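Local coordinates for protein prolyl oligopeptidase (Novosphingobium capsulatum, PDB 1YR2) that probably hydrolyses peptide bonds on the carboxyl side of proline, and to a lesser extent alanine, in oligopeptides, as a serine peptidase of family S9A, at residues A[210-215]-A[223-228]; A[243-248]-A[258-263]. All blocks are in the same frame, centred on the assembly; numbering follows the deposited sequence.

Contact 1. Residues A[210-215]-A[223-228]; sequences KFSGLA and LYSRFA
Ser212 turns OG anti to its backbone N (chi1 -173°), and Lys210 starts the same way before bending at chi3, so that one reaches the backbone of strand 223-226 and the other crosses the ring of Phe227. Segment 210-215 links strand 204-210 of one propeller blade to strand 215-216 at the start of the next. Ser212 OG accepts an almost straight bond from Ser225 N (2.8 Å, 173°) and gives its own proton to a lone pair of Gly213 O. An alanine at Ser212 would remove this hydroxyl and would probably cost Ser225 N its acceptor and loosen the loop against the strand. Beside it, a water accepts from Gly213 N and donates to Ser225 OG, which also hydrogen-bonds the backbone O of His271. Ala215 O takes Leu223 N at 2.8 Å, while Ala215 N bonds Leu223 O at 3.2 Å. At the far end Lys210 CE sits 3.9 Å from the Phe227 ring centroid (CH-pi) and Lys210 NZ 4.8 Å, 13° off the normal (cation-pi). Because Lys210 NZ also bonds Asn240 OD1 and makes a cation-pi contact with Trp188, the charge of this buried residue is probably eased by a side-chain oxygen and two aromatic rings.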
loop_
_atom_site.group_PDB
_atom_site.type_symbol
_atom_site.label_atom_id
_atom_site.label_comp_id
_atom_site.label_asym_id
_atom_site.label_seq_id
_atom_site.Cartn_x
_atom_site.Cartn_y
_atom_site.Cartn_z
ATOM N N LYS A 210 5.886 -23.292 11.998
ATOM C CA LYS A 210 6.094 -22.638 10.729
ATOM C C LYS A 210 4.790 -22.320 10.084
ATOM O O LYS A 210 3.861 -23.140 10.113
ATOM C CB LYS A 210 6.971 -23.496 9.799
ATOM C CG LYS A 210 7.128 -22.902 8.380
ATOM C CD LYS A 210 8.174 -23.585 7.492
ATOM C CE LYS A 210 8.067 -25.056 7.378
ATOM N NZ LYS A 210 9.172 -25.576 6.473
ATOM N N PHE A 211 4.693 -21.128 9.496
ATOM C CA PHE A 211 3.431 -20.718 8.855
ATOM C C PHE A 211 2.215 -20.926 9.760
ATOM O O PHE A 211 1.203 -21.498 9.338
ATOM C CB PHE A 211 3.218 -21.455 7.504
ATOM C CG PHE A 211 4.339 -21.254 6.525
ATOM C CD1 PHE A 211 4.939 -20.017 6.396
ATOM C CD2 PHE A 211 4.748 -22.309 5.703
ATOM C CE1 PHE A 211 6.019 -19.856 5.506
ATOM C CE2 PHE A 211 5.782 -22.159 4.815
ATOM C CZ PHE A 211 6.434 -20.914 4.730
ATOM N N SER A 212 2.314 -20.401 10.981
ATOM C CA SER A 212 1.351 -20.633 12.054
ATOM C C SER A 212 0.704 -19.367 12.591
ATOM O O SER A 212 1.311 -18.297 12.559
ATOM C CB SER A 212 2.145 -21.243 13.181
ATOM O OG SER A 212 1.340 -21.672 14.256
ATOM N N GLY A 213 -0.487 -19.507 13.119
ATOM C CA GLY A 213 -1.044 -18.575 14.074
ATOM C C GLY A 213 -0.568 -18.811 15.483
ATOM O O GLY A 213 0.261 -19.689 15.758
ATOM N N LEU A 214 -1.084 -17.997 16.391
ATOM C CA LEU A 214 -0.900 -18.203 17.804
ATOM C C LEU A 214 -2.306 -17.986 18.296
ATOM O O LEU A 214 -2.888 -16.913 18.075
ATOM C CB LEU A 214 0.009 -17.141 18.403
ATOM C CG LEU A 214 1.435 -17.084 17.923
ATOM C CD1 LEU A 214 2.121 -15.889 18.539
ATOM C CD2 LEU A 214 2.168 -18.376 18.222
ATOM N N ALA A 215 -2.894 -18.984 18.913
ATOM C CA ALA A 215 -4.267 -18.816 19.394
ATOM C C ALA A 215 -4.421 -19.458 20.737
ATOM O O ALA A 215 -4.280 -20.678 20.876
ATOM C CB ALA A 215 -5.260 -19.425 18.435
ATOM N N LEU A 223 -2.950 -23.119 20.785
ATOM C CA LEU A 223 -2.975 -23.817 19.496
ATOM C C LEU A 223 -1.997 -23.189 18.510
ATOM O O LEU A 223 -1.900 -21.960 18.403
ATOM C CB LEU A 223 -4.369 -23.718 18.858
ATOM C CG LEU A 223 -5.486 -24.465 19.542
ATOM C CD1 LEU A 223 -6.839 -23.924 19.098
ATOM C CD2 LEU A 223 -5.417 -25.932 19.247
ATOM N N TYR A 224 -1.302 -24.047 17.780
ATOM C CA TYR A 224 -0.288 -23.627 16.839
ATOM C C TYR A 224 -0.160 -24.683 15.737
ATOM O O TYR A 224 -0.671 -25.796 15.846
ATOM C CB TYR A 224 1.059 -23.424 17.559
ATOM C CG TYR A 224 1.710 -24.701 18.082
ATOM C CD1 TYR A 224 1.317 -25.275 19.305
ATOM C CD2 TYR A 224 2.716 -25.334 17.371
ATOM C CE1 TYR A 224 1.896 -26.434 19.754
ATOM C CE2 TYR A 224 3.278 -26.524 17.805
ATOM C CZ TYR A 224 2.899 -27.039 19.036
ATOM O OH TYR A 224 3.516 -28.180 19.488
ATOM N N SER A 225 0.496 -24.310 14.657
ATOM C CA SER A 225 0.757 -25.231 13.571
ATOM C C SER A 225 2.247 -25.475 13.434
ATOM O O SER A 225 3.061 -24.587 13.686
ATOM C CB SER A 225 0.198 -24.668 12.264
ATOM O OG SER A 225 -1.206 -24.417 12.396
ATOM N N ARG A 226 2.592 -26.712 13.087
ATOM C CA ARG A 226 3.964 -27.145 12.979
ATOM C C ARG A 226 4.113 -28.228 11.888
ATOM O O ARG A 226 3.125 -28.737 11.373
ATOM C CB ARG A 226 4.470 -27.697 14.293
ATOM C CG ARG A 226 3.743 -28.947 14.814
ATOM C CD ARG A 226 4.529 -29.676 15.933
ATOM N NE ARG A 226 5.674 -30.325 15.314
ATOM C CZ ARG A 226 6.676 -30.921 15.968
ATOM N NH1 ARG A 226 6.640 -31.013 17.293
ATOM N NH2 ARG A 226 7.692 -31.447 15.268
ATOM N N PHE A 227 5.363 -28.554 11.602
ATOM C CA PHE A 227 5.748 -29.598 10.663
ATOM C C PHE A 227 6.642 -30.604 11.373
ATOM O O PHE A 227 7.144 -30.336 12.442
ATOM C CB PHE A 227 6.523 -29.030 9.478
ATOM C CG PHE A 227 5.704 -28.136 8.600
ATOM C CD1 PHE A 227 5.446 -26.811 8.963
ATOM C CD2 PHE A 227 5.198 -28.607 7.406
ATOM C CE1 PHE A 227 4.660 -25.959 8.139
ATOM C CE2 PHE A 227 4.427 -27.789 6.609
ATOM C CZ PHE A 227 4.157 -26.438 6.995
ATOM N N ALA A 228 6.837 -31.764 10.760
ATOM C CA ALA A 228 7.723 -32.790 11.331
ATOM C C ALA A 228 9.128 -32.240 11.506
ATOM O O ALA A 228 9.595 -31.451 10.700
ATOM C CB ALA A 228 7.768 -34.029 10.449
HETATM O O HOH W 1 -2.227 -22.011 13.424
#

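Contact 2. Residues A[243-248]-A[258-263]; sequences QTVWLH and QPVFAT
Strands 244-248 and 258-261 run antiparallel as the outer hairpin of a propeller blade, their directions 138° apart, with a classic beta bulge where Val260 and Phe261 both face Val245. Val245 O takes two backbone donors there: Val260 N at 2.8 Å on a lone pair, and Phe261 N at 3.1 Å from above the carbonyl plane. Val245 N returns a straight bond to Phe261 O, and beyond the bulge Leu247 and Gln258 exchange a backbone pair. The side chains of Val245, Leu247, Gln258 and Phe261 share one face of the sheet; Val260 CG2 packs on Leu247 CB at 4.0 Å, and Val260 CB meets Val245 CG1. Phe261 leads away from the hairpin to meet His271 edge-to-face. On the other face Trp246, with CG anti to its carbonyl carbon, lays its indole against Pro259. Pro259 CB stands 4.0 Å from the centroid of the six-membered ring, 8° off the normal, a CH-pi contact, while Pro259 CD touches Trp246 CZ3 at 3.6 Å. The indole is further held on its five-membered-ring side, where Trp246 NE1 donates to Thr244 OG1 at 2.7 Å, close to the ring plane.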
loop_
_atom_site.group_PDB
_atom_site.type_symbol
_atom_site.label_atom_id
_atom_site.label_comp_id
_atom_site.label_asym_id
_atom_site.label_seq_id
_atom_site.Cartn_x
_atom_site.Cartn_y
_atom_site.Cartn_z
ATOM N N GLN A 243 1.563 -30.154 7.304
ATOM C CA GLN A 243 1.389 -29.253 8.407
ATOM C C GLN A 243 0.252 -29.748 9.340
ATOM O O GLN A 243 -0.804 -30.234 8.890
ATOM C CB GLN A 243 1.070 -27.852 7.898
ATOM C CG GLN A 243 1.011 -26.824 9.038
ATOM C CD GLN A 243 0.795 -25.383 8.555
ATOM O OE1 GLN A 243 -0.063 -25.131 7.696
ATOM N NE2 GLN A 243 1.610 -24.442 9.093
ATOM N N THR A 244 0.473 -29.674 10.632
ATOM C CA THR A 244 -0.510 -30.162 11.624
ATOM C C THR A 244 -0.747 -29.152 12.751
ATOM O O THR A 244 0.142 -28.411 13.098
ATOM C CB THR A 244 -0.126 -31.547 12.187
ATOM O OG1 THR A 244 1.189 -31.496 12.733
ATOM C CG2 THR A 244 0.004 -32.549 11.087
ATOM N N VAL A 245 -1.975 -29.109 13.249
ATOM C CA VAL A 245 -2.378 -28.231 14.347
ATOM C C VAL A 245 -2.272 -29.048 15.638
ATOM O O VAL A 245 -2.756 -30.167 15.669
ATOM C CB VAL A 245 -3.797 -27.708 14.149
ATOM C CG1 VAL A 245 -4.199 -26.771 15.321
ATOM C CG2 VAL A 245 -3.915 -26.995 12.870
ATOM N N TRP A 246 -1.565 -28.497 16.630
ATOM C CA TRP A 246 -1.363 -29.067 17.968
ATOM C C TRP A 246 -1.758 -28.089 19.069
ATOM O O TRP A 246 -1.850 -26.869 18.832
ATOM C CB TRP A 246 0.096 -29.418 18.166
ATOM C CG TRP A 246 0.626 -30.444 17.265
ATOM C CD1 TRP A 246 0.883 -30.333 15.904
ATOM C CD2 TRP A 246 0.997 -31.783 17.626
ATOM N NE1 TRP A 246 1.384 -31.522 15.425
ATOM C CE2 TRP A 246 1.490 -32.418 16.456
ATOM C CE3 TRP A 246 0.973 -32.517 18.842
ATOM C CZ2 TRP A 246 1.941 -33.745 16.454
ATOM C CZ3 TRP A 246 1.416 -33.814 18.840
ATOM C CH2 TRP A 246 1.894 -34.429 17.649
ATOM N N LEU A 247 -1.927 -28.638 20.278
ATOM C CA LEU A 247 -2.282 -27.884 21.479
ATOM C C LEU A 247 -1.134 -28.066 22.452
ATOM O O LEU A 247 -0.771 -29.190 22.817
ATOM C CB LEU A 247 -3.589 -28.364 22.104
ATOM C CG LEU A 247 -4.076 -27.655 23.363
ATOM C CD1 LEU A 247 -4.489 -26.224 22.985
ATOM C CD2 LEU A 247 -5.221 -28.401 24.005
ATOM N N HIS A 248 -0.569 -26.952 22.884
ATOM C CA HIS A 248 0.427 -26.975 23.932
ATOM C C HIS A 248 -0.179 -26.546 25.266
ATOM O O HIS A 248 -0.746 -25.447 25.374
ATOM C CB HIS A 248 1.601 -26.043 23.615
ATOM C CG HIS A 248 2.615 -25.990 24.708
ATOM N ND1 HIS A 248 3.340 -27.094 25.086
ATOM C CD2 HIS A 248 2.993 -24.982 25.543
ATOM C CE1 HIS A 248 4.152 -26.766 26.081
ATOM N NE2 HIS A 248 3.948 -25.498 26.391
ATOM N N GLN A 258 -0.723 -32.278 22.301
ATOM C CA GLN A 258 -1.820 -33.088 21.811
ATOM C C GLN A 258 -2.130 -32.671 20.332
ATOM O O GLN A 258 -2.364 -31.504 20.101
ATOM C CB GLN A 258 -3.004 -32.744 22.693
ATOM C CG GLN A 258 -4.379 -33.351 22.332
ATOM C CD GLN A 258 -5.434 -32.937 23.354
ATOM O OE1 GLN A 258 -5.175 -33.028 24.553
ATOM N NE2 GLN A 258 -6.595 -32.428 22.889
ATOM N N PRO A 259 -2.163 -33.598 19.385
ATOM C CA PRO A 259 -2.543 -33.312 18.002
ATOM C C PRO A 259 -4.018 -32.919 17.908
ATOM O O PRO A 259 -4.855 -33.509 18.574
ATOM C CB PRO A 259 -2.285 -34.628 17.277
ATOM C CG PRO A 259 -2.138 -35.649 18.299
ATOM C CD PRO A 259 -1.887 -35.033 19.602
ATOM N N VAL A 260 -4.332 -31.897 17.127
ATOM C CA VAL A 260 -5.712 -31.417 16.980
ATOM C C VAL A 260 -6.256 -31.649 15.597
ATOM O O VAL A 260 -7.395 -32.097 15.450
ATOM C CB VAL A 260 -5.790 -29.916 17.312
ATOM C CG1 VAL A 260 -7.202 -29.377 17.062
ATOM C CG2 VAL A 260 -5.424 -29.707 18.763
ATOM N N PHE A 261 -5.451 -31.361 14.565
ATOM C CA PHE A 261 -5.932 -31.489 13.189
ATOM C C PHE A 261 -4.815 -31.721 12.187
ATOM O O PHE A 261 -3.768 -31.065 12.247
ATOM C CB PHE A 261 -6.689 -30.234 12.753
ATOM C CG PHE A 261 -7.504 -30.420 11.501
ATOM C CD1 PHE A 261 -8.567 -31.317 11.474
ATOM C CD2 PHE A 261 -7.188 -29.728 10.327
ATOM C CE1 PHE A 261 -9.272 -31.516 10.353
ATOM C CE2 PHE A 261 -7.944 -29.918 9.190
ATOM C CZ PHE A 261 -8.962 -30.794 9.196
ATOM N N ALA A 262 -5.089 -32.640 11.271
ATOM C CA ALA A 262 -4.244 -32.929 10.131
ATOM C C ALA A 262 -5.096 -33.412 8.963
ATOM O O ALA A 262 -6.213 -33.894 9.182
ATOM C CB ALA A 262 -3.219 -33.984 10.490
ATOM N N THR A 263 -4.554 -33.312 7.742
ATOM C CA THR A 263 -5.164 -33.922 6.547
ATOM C C THR A 263 -4.178 -34.877 5.889
ATOM O O THR A 263 -3.475 -34.498 4.965
ATOM C CB THR A 263 -5.617 -32.877 5.503
ATOM O OG1 THR A 263 -4.575 -31.919 5.243
ATOM C CG2 THR A 263 -6.798 -32.091 6.024
HETATM O O HOH W 2 -1.901 -32.178 7.464
#

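In the fold
Contacts 1 and 2 follow each other along the chain and both reach the same four-stranded antiparallel blade of the beta-propeller domain, their centres about 8 Å apart. Strands 221-226 and 244-249 are neighbours in that sheet, joined through Arg226 O to Thr244 N and Tyr224 O to Trp246 N, probable hydrogen bonds, with Arg226 packing on Trp246. Contact 1, where the connection from the preceding blade enters and lies along strand 221-226, is the more buried and combines side-chain and water-mediated bonds with a single bridged pair. Contact 2, at the blade's outermost strand and farther from the chain's centre, is more exposed and relies on bulged antiparallel strand pairing and proline-tryptophan packing.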